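Local coordinates for aminopentol aminotransferase (Sphingopyxis macrogoltabida, PDB 6HBS) that catalyses the pyridoxal 5'-phosphate-dependent deamination of aminopentol (hydrolysed fumonisin B1) to its 2-keto product, with pyruvate as the preferred amino acceptor, at the interface of chains A and B. Numbering follows the deposited sequence. Chains: chain A/B, Aminopentol aminotransferase.

Contact 1: the interface of chains A and B. Residues chain A 26, 61, 64, 258, 263-264, 266-267; chain B 86-87, 287-288.
The phenyl ring of B:Phe288 has the side chain of its own neighbour, B:Ser287, on one face, with CB above the ring centre, and turns its other face and its tip to the backbone of chain A. Over the outer part of that other face lie two backbone atoms: the carbonyl O of A:Tyr264, 3.6 Å from B:Phe288 CE1, and the N of A:Ile266, 3.6 Å from B:Phe288 CE2. At the tip, roughly level with the ring, the carbonyl O of A:Lys258 lies 3.4 Å from B:Phe288 CZ, where it may favour the slightly positive C-H. B:Ser287, with OG anti to its carbonyl carbon (chi1 -58°), lays its hydroxyl alongside the aliphatic chain of A:Lys258, B:Ser287 OG being 3.4 Å from A:Lys258 CG. A:Lys258 NZ, the nitrogen that carries the aldimine, lies near B:Ser287 OG (3.3 Å). The lysine runs extended and then bends at its last torsion (chi4 85°).

B:Thr87 splits its two branches. OG1, anti to the carbonyl carbon, donates a 2.7 Å hydrogen bond to a lone pair of A:Gly263 O, in the carbonyl plane. CG2, anti to the backbone N, meets A:Pro64 CG at 3.8 Å, the two side chains crossing at about a right angle. A water bridges the subunits, held by the carbonyl O atoms of A:Ala61 and B:Ser287 (2.7 Å from the latter's O) and more loosely by the A:Glu26 carboxylate OE2.

A:Lys258 is the Schiff-base lysine of this class-III aminotransferase, here in its internal aldimine form, so chain B packs directly against the catalytic lysine and may help to shape the cofactor site of chain A.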
ATOM      1  N   GLU A  26      -7.259 -11.717  -7.076  1.00 26.17           N
ATOM      2  CA  GLU A  26      -8.535 -12.191  -6.568  1.00 26.01           C
ATOM      3  C   GLU A  26      -9.609 -12.205  -7.656  1.00 25.07           C
ATOM      4  O   GLU A  26     -10.737 -12.543  -7.377  1.00 25.77           O
ATOM      5  CB  GLU A  26      -8.995 -11.354  -5.369  1.00 25.19           C
ATOM      6  CG  GLU A  26      -8.102 -11.545  -4.157  1.00 27.61           C
ATOM      7  CD  GLU A  26      -8.599 -10.955  -2.847  1.00 29.77           C
ATOM      8  OE1 GLU A  26      -9.711 -10.376  -2.825  1.00 30.86           O
ATOM      9  OE2 GLU A  26      -7.870 -11.059  -1.853  1.00 35.08           O
ATOM     10  N   ALA A  61      -8.242 -15.794   2.569  1.00 18.76           N
ATOM     11  CA  ALA A  61      -8.171 -14.441   1.990  1.00 19.99           C
ATOM     12  C   ALA A  61      -6.852 -14.252   1.211  1.00 19.90           C
ATOM     13  O   ALA A  61      -6.378 -13.134   1.066  1.00 18.14           O
ATOM     14  CB  ALA A  61      -8.332 -13.436   3.116  1.00 19.71           C
ATOM     15  N   PRO A  64      -3.894 -13.560   4.413  1.00 17.66           N
ATOM     16  CA  PRO A  64      -4.093 -12.761   5.622  1.00 17.05           C
ATOM     17  C   PRO A  64      -4.860 -13.390   6.798  1.00 16.48           C
ATOM     18  O   PRO A  64      -4.586 -13.032   7.921  1.00 16.87           O
ATOM     19  CB  PRO A  64      -4.868 -11.550   5.097  1.00 17.10           C
ATOM     20  CG  PRO A  64      -4.306 -11.366   3.686  1.00 17.22           C
ATOM     21  CD  PRO A  64      -4.131 -12.787   3.184  1.00 17.90           C
ATOM     22  N   LYS A 258       0.848  -9.778   4.596  1.00 16.47           N
ATOM     23  CA  LYS A 258      -0.395 -10.584   4.547  1.00 18.72           C
ATOM     24  C   LYS A 258      -1.033 -10.755   5.935  1.00 17.22           C
ATOM     25  O   LYS A 258      -2.109 -10.232   6.156  1.00 17.93           O
ATOM     26  CB  LYS A 258      -0.177 -11.915   3.804  1.00 18.46           C
ATOM     27  CG  LYS A 258      -0.063 -11.716   2.288  1.00 20.69           C
ATOM     28  CD  LYS A 258       0.067 -12.948   1.392  1.00 21.82           C
ATOM     29  CE  LYS A 258      -0.140 -12.636  -0.093  1.00 23.25           C
ATOM     30  NZ  LYS A 258       1.086 -12.164  -0.820  1.00 29.82           N
ATOM     31  N   GLY A 263      -5.261  -9.677   8.783  1.00 17.19           N
ATOM     32  CA  GLY A 263      -6.174  -9.091   7.790  1.00 16.25           C
ATOM     33  C   GLY A 263      -6.079  -7.570   7.732  1.00 16.69           C
ATOM     34  O   GLY A 263      -6.450  -6.995   6.739  1.00 16.91           O
ATOM     35  N   TYR A 264      -5.638  -6.926   8.813  1.00 16.47           N
ATOM     36  CA  TYR A 264      -5.362  -5.464   8.779  1.00 17.57           C
ATOM     37  C   TYR A 264      -4.173  -5.190   7.844  1.00 18.05           C
ATOM     38  O   TYR A 264      -3.248  -5.989   7.746  1.00 16.07           O
ATOM     39  CB  TYR A 264      -5.165  -4.947  10.201  1.00 19.04           C
ATOM     40  CG  TYR A 264      -6.464  -4.806  10.962  1.00 19.36           C
ATOM     41  CD1 TYR A 264      -7.031  -5.882  11.614  1.00 21.13           C
ATOM     42  CD2 TYR A 264      -7.162  -3.607  10.976  1.00 21.83           C
ATOM     43  CE1 TYR A 264      -8.243  -5.781  12.278  1.00 21.17           C
ATOM     44  CE2 TYR A 264      -8.358  -3.474  11.664  1.00 22.75           C
ATOM     45  CZ  TYR A 264      -8.901  -4.570  12.316  1.00 25.07           C
ATOM     46  OH  TYR A 264     -10.099  -4.457  12.966  1.00 26.48           O
ATOM     47  N   ILE A 266      -0.881  -4.065   6.677  1.00 15.75           N
ATOM     48  CA  ILE A 266       0.414  -3.671   7.136  1.00 16.83           C
ATOM     49  C   ILE A 266       1.420  -4.742   6.660  1.00 16.27           C
ATOM     50  O   ILE A 266       1.120  -5.945   6.650  1.00 15.15           O
ATOM     51  CB  ILE A 266       0.471  -3.455   8.657  1.00 16.99           C
ATOM     52  CG1 ILE A 266       1.858  -2.999   9.110  1.00 16.49           C
ATOM     53  CG2 ILE A 266       0.003  -4.689   9.433  1.00 18.21           C
ATOM     54  CD1 ILE A 266       1.892  -2.414  10.496  1.00 17.76           C
ATOM     55  N   SER A 267       2.593  -4.262   6.264  1.00 16.48           N
ATOM     56  CA  SER A 267       3.733  -5.095   5.772  1.00 16.45           C
ATOM     57  C   SER A 267       4.994  -4.548   6.419  1.00 16.97           C
ATOM     58  O   SER A 267       4.966  -3.470   7.042  1.00 16.07           O
ATOM     59  CB  SER A 267       3.808  -5.106   4.245  1.00 17.29           C
ATOM     60  OG  SER A 267       2.614  -5.649   3.673  1.00 15.73           O
TER
ATOM     61  N   ASP B  86     -13.722  -7.890   6.170  1.00 17.76           N
ATOM     62  CA  ASP B  86     -12.755  -6.847   5.711  1.00 17.68           C
ATOM     63  C   ASP B  86     -11.904  -7.445   4.574  1.00 16.94           C
ATOM     64  O   ASP B  86     -12.237  -7.352   3.405  1.00 17.15           O
ATOM     65  CB  ASP B  86     -11.966  -6.265   6.889  1.00 18.54           C
ATOM     66  CG  ASP B  86     -11.037  -5.117   6.486  1.00 18.60           C
ATOM     67  OD1 ASP B  86     -11.243  -4.570   5.389  1.00 17.35           O
ATOM     68  OD2 ASP B  86     -10.114  -4.792   7.274  1.00 19.87           O
ATOM     69  N   THR B  87     -10.815  -8.093   4.929  1.00 17.31           N
ATOM     70  CA  THR B  87      -9.940  -8.743   3.933  1.00 16.89           C
ATOM     71  C   THR B  87     -10.356 -10.203   3.746  1.00 16.38           C
ATOM     72  O   THR B  87     -10.039 -11.039   4.603  1.00 17.80           O
ATOM     73  CB  THR B  87      -8.497  -8.660   4.427  1.00 17.29           C
ATOM     74  OG1 THR B  87      -8.225  -7.290   4.704  1.00 18.22           O
ATOM     75  CG2 THR B  87      -7.514  -9.260   3.442  1.00 18.16           C
ATOM     76  N   SER B 287      -2.398  -7.777  -1.877  1.00 16.75           N
ATOM     77  CA  SER B 287      -3.064  -8.557  -0.797  1.00 19.37           C
ATOM     78  C   SER B 287      -4.227  -7.786  -0.160  1.00 19.58           C
ATOM     79  O   SER B 287      -5.254  -8.401   0.143  1.00 19.72           O
ATOM     80  CB  SER B 287      -2.084  -8.895   0.320  1.00 21.45           C
ATOM     81  OG  SER B 287      -0.979  -9.615  -0.183  1.00 27.82           O
ATOM     82  N   PHE B 288      -4.021  -6.478   0.072  1.00 18.17           N
ATOM     83  CA  PHE B 288      -4.953  -5.626   0.823  1.00 17.83           C
ATOM     84  C   PHE B 288      -5.832  -4.746  -0.075  1.00 18.69           C
ATOM     85  O   PHE B 288      -6.661  -3.963   0.439  1.00 18.05           O
ATOM     86  CB  PHE B 288      -4.157  -4.795   1.821  1.00 16.82           C
ATOM     87  CG  PHE B 288      -3.408  -5.634   2.823  1.00 16.97           C
ATOM     88  CD1 PHE B 288      -4.074  -6.578   3.587  1.00 17.91           C
ATOM     89  CD2 PHE B 288      -2.028  -5.506   2.979  1.00 17.00           C
ATOM     90  CE1 PHE B 288      -3.373  -7.379   4.478  1.00 16.70           C
ATOM     91  CE2 PHE B 288      -1.345  -6.262   3.908  1.00 16.52           C
ATOM     92  CZ  PHE B 288      -2.015  -7.224   4.631  1.00 16.45           C
TER
HETATM   93  O   HOH W   1      -5.054 -11.051  -0.181  1.00 27.80           O

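Contact 2: the interface of chains A and B. Residues chain A 84-85, 88, 90-93, 95; chain B 10, 37-41, 50.
Two main-chain hydrogen bonds carry the pairing. B:Phe39 N donates to A:Pro91 O (3.0 Å, 153° at H), and A:Glu93 N returns a bond to B:Phe39 O (2.9 Å, 162° at H). Both enter in the plane of the acceptor carbonyl, making a parallel beta bridge between A:Ser92 and B:Phe39.

Charge and water come next. A:Glu93 leaves its backbone in the crowded first position (chi1 61°), then extends alongside B:Arg40, both pointing the same way. Their salt bridge is long, A:Glu93 OE2 to B:Arg40 NH1 4.0 Å, and water fills it in: one molecule binds A:Glu93 OE2 at 2.7 Å and meets B:Arg40 NH1 in the plane of the guanidinium edge. It is bonded to a second water, which joins A:Ser92 OG to B:Arg40 O.

Side-chain packing completes the patch. B:Leu10 CD1 presses on A:Glu93 CB (3.5 Å), crossing it obliquely. B:Phe38 sets CE1 against A:Pro91 CG at 3.9 Å, while B:Gln37 CG of the same chain lies over the rim of one face of the B:Phe38 ring. B:Phe39 lays CD1 against A:Gly90 CA (3.6 Å). The methyls of A:Leu84 pack on two guanidinium groups, CD1 on B:Arg40 and CD2 on B:Arg41, each 3.5 Å from its NH1.

In the fold, the loop of chain A joining helices 72-82 and 94-105 docks on the start of strand 39-43 of chain B, with B:Leu10 of helix 5-17 at the flank.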
ATOM      1  N   LEU A  84      -8.359   5.887  20.124  1.00 18.88           N
ATOM      2  CA  LEU A  84      -7.264   6.785  20.341  1.00 18.59           C
ATOM      3  C   LEU A  84      -6.980   7.564  19.052  1.00 20.70           C
ATOM      4  O   LEU A  84      -7.203   8.769  19.025  1.00 18.84           O
ATOM      5  CB  LEU A  84      -6.033   6.034  20.844  1.00 19.69           C
ATOM      6  CG  LEU A  84      -6.245   5.343  22.182  1.00 21.68           C
ATOM      7  CD1 LEU A  84      -5.061   4.440  22.523  1.00 21.74           C
ATOM      8  CD2 LEU A  84      -6.471   6.380  23.276  1.00 24.06           C
ATOM      9  N   GLY A  85      -6.540   6.854  17.999  1.00 19.12           N
ATOM     10  CA  GLY A  85      -6.210   7.462  16.723  1.00 19.20           C
ATOM     11  C   GLY A  85      -5.615   6.440  15.767  1.00 19.87           C
ATOM     12  O   GLY A  85      -5.119   5.403  16.188  1.00 19.74           O
ATOM     13  N   MET A  88      -2.562   9.759  11.664  1.00 17.14           N
ATOM     14  CA  MET A  88      -2.341  11.023  12.381  1.00 18.16           C
ATOM     15  C   MET A  88      -1.101  11.731  11.803  1.00 18.78           C
ATOM     16  O   MET A  88      -0.365  11.174  10.944  1.00 19.01           O
ATOM     17  CB  MET A  88      -2.177  10.734  13.874  1.00 17.92           C
ATOM     18  CG  MET A  88      -3.324   9.985  14.498  1.00 18.55           C
ATOM     19  SD  MET A  88      -3.053   9.803  16.291  1.00 20.19           S
ATOM     20  CE  MET A  88      -1.880   8.449  16.342  1.00 21.22           C
ATOM     21  N   GLY A  90       1.672  12.276  12.960  1.00 20.78           N
ATOM     22  CA  GLY A  90       2.821  11.413  13.208  1.00 18.49           C
ATOM     23  C   GLY A  90       2.351  10.016  13.607  1.00 19.97           C
ATOM     24  O   GLY A  90       1.167   9.785  13.890  1.00 19.20           O
ATOM     25  N   PRO A  91       3.264   9.028  13.669  1.00 18.50           N
ATOM     26  CA  PRO A  91       2.882   7.707  14.131  1.00 18.10           C
ATOM     27  C   PRO A  91       2.436   7.786  15.586  1.00 17.60           C
ATOM     28  O   PRO A  91       2.887   8.671  16.315  1.00 17.59           O
ATOM     29  CB  PRO A  91       4.177   6.892  14.017  1.00 19.38           C
ATOM     30  CG  PRO A  91       5.281   7.915  13.973  1.00 19.55           C
ATOM     31  CD  PRO A  91       4.676   9.115  13.278  1.00 19.48           C
ATOM     32  N   SER A  92       1.640   6.812  15.994  1.00 18.52           N
ATOM     33  CA  SER A  92       1.408   6.515  17.406  1.00 18.69           C
ATOM     34  C   SER A  92       2.696   6.023  18.062  1.00 19.55           C
ATOM     35  O   SER A  92       3.553   5.374  17.414  1.00 19.79           O
ATOM     36  CB  SER A  92       0.325   5.508  17.588  1.00 19.67           C
ATOM     37  OG  SER A  92       0.260   5.094  18.949  1.00 17.85           O
ATOM     38  N   GLU A  93       2.837   6.332  19.358  1.00 19.24           N
ATOM     39  CA  GLU A  93       3.809   5.691  20.223  1.00 19.60           C
ATOM     40  C   GLU A  93       3.828   4.160  20.040  1.00 17.76           C
ATOM     41  O   GLU A  93       4.864   3.561  20.266  1.00 19.16           O
ATOM     42  CB  GLU A  93       3.517   6.023  21.695  1.00 21.80           C
ATOM     43  CG  GLU A  93       2.152   5.555  22.177  1.00 22.95           C
ATOM     44  CD  GLU A  93       1.783   6.014  23.583  1.00 28.40           C
ATOM     45  OE1 GLU A  93       2.530   6.829  24.165  1.00 28.70           O
ATOM     46  OE2 GLU A  93       0.762   5.568  24.073  1.00 30.10           O
ATOM     47  N   MET A  95       3.883   2.364  17.502  1.00 19.16           N
ATOM     48  CA  MET A  95       4.873   2.011  16.466  1.00 19.61           C
ATOM     49  C   MET A  95       6.164   1.483  17.106  1.00 20.61           C
ATOM     50  O   MET A  95       6.751   0.505  16.614  1.00 20.08           O
ATOM     51  CB  MET A  95       5.206   3.181  15.538  1.00 18.47           C
ATOM     52  CG  MET A  95       6.084   2.774  14.354  1.00 20.25           C
ATOM     53  SD  MET A  95       6.453   4.173  13.284  1.00 21.05           S
ATOM     54  CE  MET A  95       7.441   3.362  12.024  1.00 20.78           C
TER
ATOM     55  N   LEU B  10      10.471   7.401  24.161  1.00 23.85           N
ATOM     56  CA  LEU B  10      10.064   6.793  22.878  1.00 25.03           C
ATOM     57  C   LEU B  10      11.148   6.990  21.822  1.00 25.71           C
ATOM     58  O   LEU B  10      11.409   6.064  21.049  1.00 24.19           O
ATOM     59  CB  LEU B  10       8.716   7.363  22.417  1.00 23.27           C
ATOM     60  CG  LEU B  10       7.523   6.879  23.224  1.00 23.97           C
ATOM     61  CD1 LEU B  10       6.287   7.731  22.940  1.00 24.82           C
ATOM     62  CD2 LEU B  10       7.255   5.402  22.964  1.00 23.49           C
ATOM     63  N   GLN B  37       7.546  13.529  17.766  1.00 21.44           N
ATOM     64  CA  GLN B  37       7.556  12.495  16.709  1.00 22.77           C
ATOM     65  C   GLN B  37       6.360  11.562  16.891  1.00 20.94           C
ATOM     66  O   GLN B  37       5.743  11.151  15.908  1.00 21.13           O
ATOM     67  CB  GLN B  37       8.867  11.695  16.750  1.00 23.52           C
ATOM     68  CG  GLN B  37       8.979  10.614  15.672  1.00 24.12           C
ATOM     69  CD  GLN B  37       8.995  11.132  14.252  1.00 24.68           C
ATOM     70  OE1 GLN B  37      10.065  11.310  13.643  1.00 24.09           O
ATOM     71  NE2 GLN B  37       7.805  11.328  13.698  1.00 22.54           N
ATOM     72  N   PHE B  38       6.033  11.253  18.147  1.00 20.30           N
ATOM     73  CA  PHE B  38       5.097  10.214  18.486  1.00 20.59           C
ATOM     74  C   PHE B  38       3.856  10.818  19.172  1.00 21.48           C
ATOM     75  O   PHE B  38       3.978  11.693  20.040  1.00 20.84           O
ATOM     76  CB  PHE B  38       5.783   9.146  19.345  1.00 21.92           C
ATOM     77  CG  PHE B  38       6.848   8.382  18.597  1.00 21.91           C
ATOM     78  CD1 PHE B  38       6.507   7.417  17.655  1.00 21.55           C
ATOM     79  CD2 PHE B  38       8.190   8.640  18.826  1.00 21.65           C
ATOM     80  CE1 PHE B  38       7.495   6.779  16.917  1.00 21.43           C
ATOM     81  CE2 PHE B  38       9.173   7.980  18.110  1.00 22.04           C
ATOM     82  CZ  PHE B  38       8.821   7.049  17.168  1.00 22.02           C
ATOM     83  N   PHE B  39       2.677  10.301  18.799  1.00 20.94           N
ATOM     84  CA  PHE B  39       1.383  10.806  19.264  1.00 20.42           C
ATOM     85  C   PHE B  39       0.622   9.706  20.009  1.00 23.06           C
ATOM     86  O   PHE B  39       0.962   8.494  19.917  1.00 20.24           O
ATOM     87  CB  PHE B  39       0.599  11.380  18.083  1.00 18.69           C
ATOM     88  CG  PHE B  39       1.263  12.609  17.511  1.00 19.77           C
ATOM     89  CD1 PHE B  39       2.314  12.488  16.613  1.00 19.91           C
ATOM     90  CD2 PHE B  39       0.893  13.883  17.925  1.00 20.28           C
ATOM     91  CE1 PHE B  39       2.931  13.613  16.099  1.00 21.27           C
ATOM     92  CE2 PHE B  39       1.522  15.007  17.416  1.00 20.40           C
ATOM     93  CZ  PHE B  39       2.551  14.868  16.512  1.00 20.50           C
ATOM     94  N   ARG B  40      -0.396  10.151  20.761  1.00 22.50           N
ATOM     95  CA  ARG B  40      -1.261   9.294  21.544  1.00 24.22           C
ATOM     96  C   ARG B  40      -2.666   9.223  20.916  1.00 23.10           C
ATOM     97  O   ARG B  40      -3.242   8.119  20.781  1.00 22.48           O
ATOM     98  CB  ARG B  40      -1.270   9.801  22.989  1.00 29.73           C
ATOM     99  CG  ARG B  40      -2.208   9.047  23.917  1.00 37.29           C
ATOM    100  CD  ARG B  40      -1.510   8.062  24.829  1.00 39.46           C
ATOM    101  NE  ARG B  40      -2.478   7.729  25.869  1.00 51.22           N
ATOM    102  CZ  ARG B  40      -3.308   6.682  25.868  1.00 47.32           C
ATOM    103  NH1 ARG B  40      -3.037   5.593  25.169  1.00 38.56           N
ATOM    104  NH2 ARG B  40      -4.406   6.723  26.598  1.00 54.16           N
ATOM    105  N   ARG B  41      -3.261  10.372  20.552  1.00 21.19           N
ATOM    106  CA  ARG B  41      -4.645  10.354  20.138  1.00 21.57           C
ATOM    107  C   ARG B  41      -4.942  11.528  19.210  1.00 18.95           C
ATOM    108  O   ARG B  41      -4.183  12.477  19.078  1.00 19.03           O
ATOM    109  CB  ARG B  41      -5.575  10.315  21.369  1.00 25.27           C
ATOM    110  CG  ARG B  41      -5.492  11.528  22.273  1.00 31.51           C
ATOM    111  CD  ARG B  41      -6.516  11.559  23.406  1.00 35.64           C
ATOM    112  NE  ARG B  41      -5.985  11.037  24.651  1.00 36.88           N
ATOM    113  CZ  ARG B  41      -6.424   9.906  25.222  1.00 49.49           C
ATOM    114  NH1 ARG B  41      -7.558   9.356  24.815  1.00 50.21           N
ATOM    115  NH2 ARG B  41      -5.742   9.328  26.196  1.00 47.69           N
ATOM    116  N   ALA B  50       2.545  12.242  22.757  1.00 21.22           N
ATOM    117  CA  ALA B  50       2.690  11.145  23.695  1.00 23.38           C
ATOM    118  C   ALA B  50       2.629  11.652  25.150  1.00 26.11           C
ATOM    119  O   ALA B  50       2.322  10.885  26.047  1.00 28.38           O
ATOM    120  CB  ALA B  50       3.992  10.430  23.419  1.00 23.98           C
TER
HETATM  121  O   HOH W   2      -1.962   5.766  20.441  1.00 18.95           O
HETATM  122  O   HOH W   3      -1.405   4.611  22.828  1.00 25.14           O

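The C-alpha centres of contact 1 and contact 2 lie about 23 Å apart on one two-fold interface, and no residue position is shared. They draw on the same stretch of sequence, however: the loop between helices 72-82 and 94-105 supplies chain B residues to contact 1 and chain A residues to contact 2. Because each contact has a twin with the chains exchanged, one such loop both lines the partner's active-site region and pairs with the partner's N-terminal strand. This would couple dimer assembly to cofactor-site architecture, consistent with the dimers typical of class-III aminotransferases.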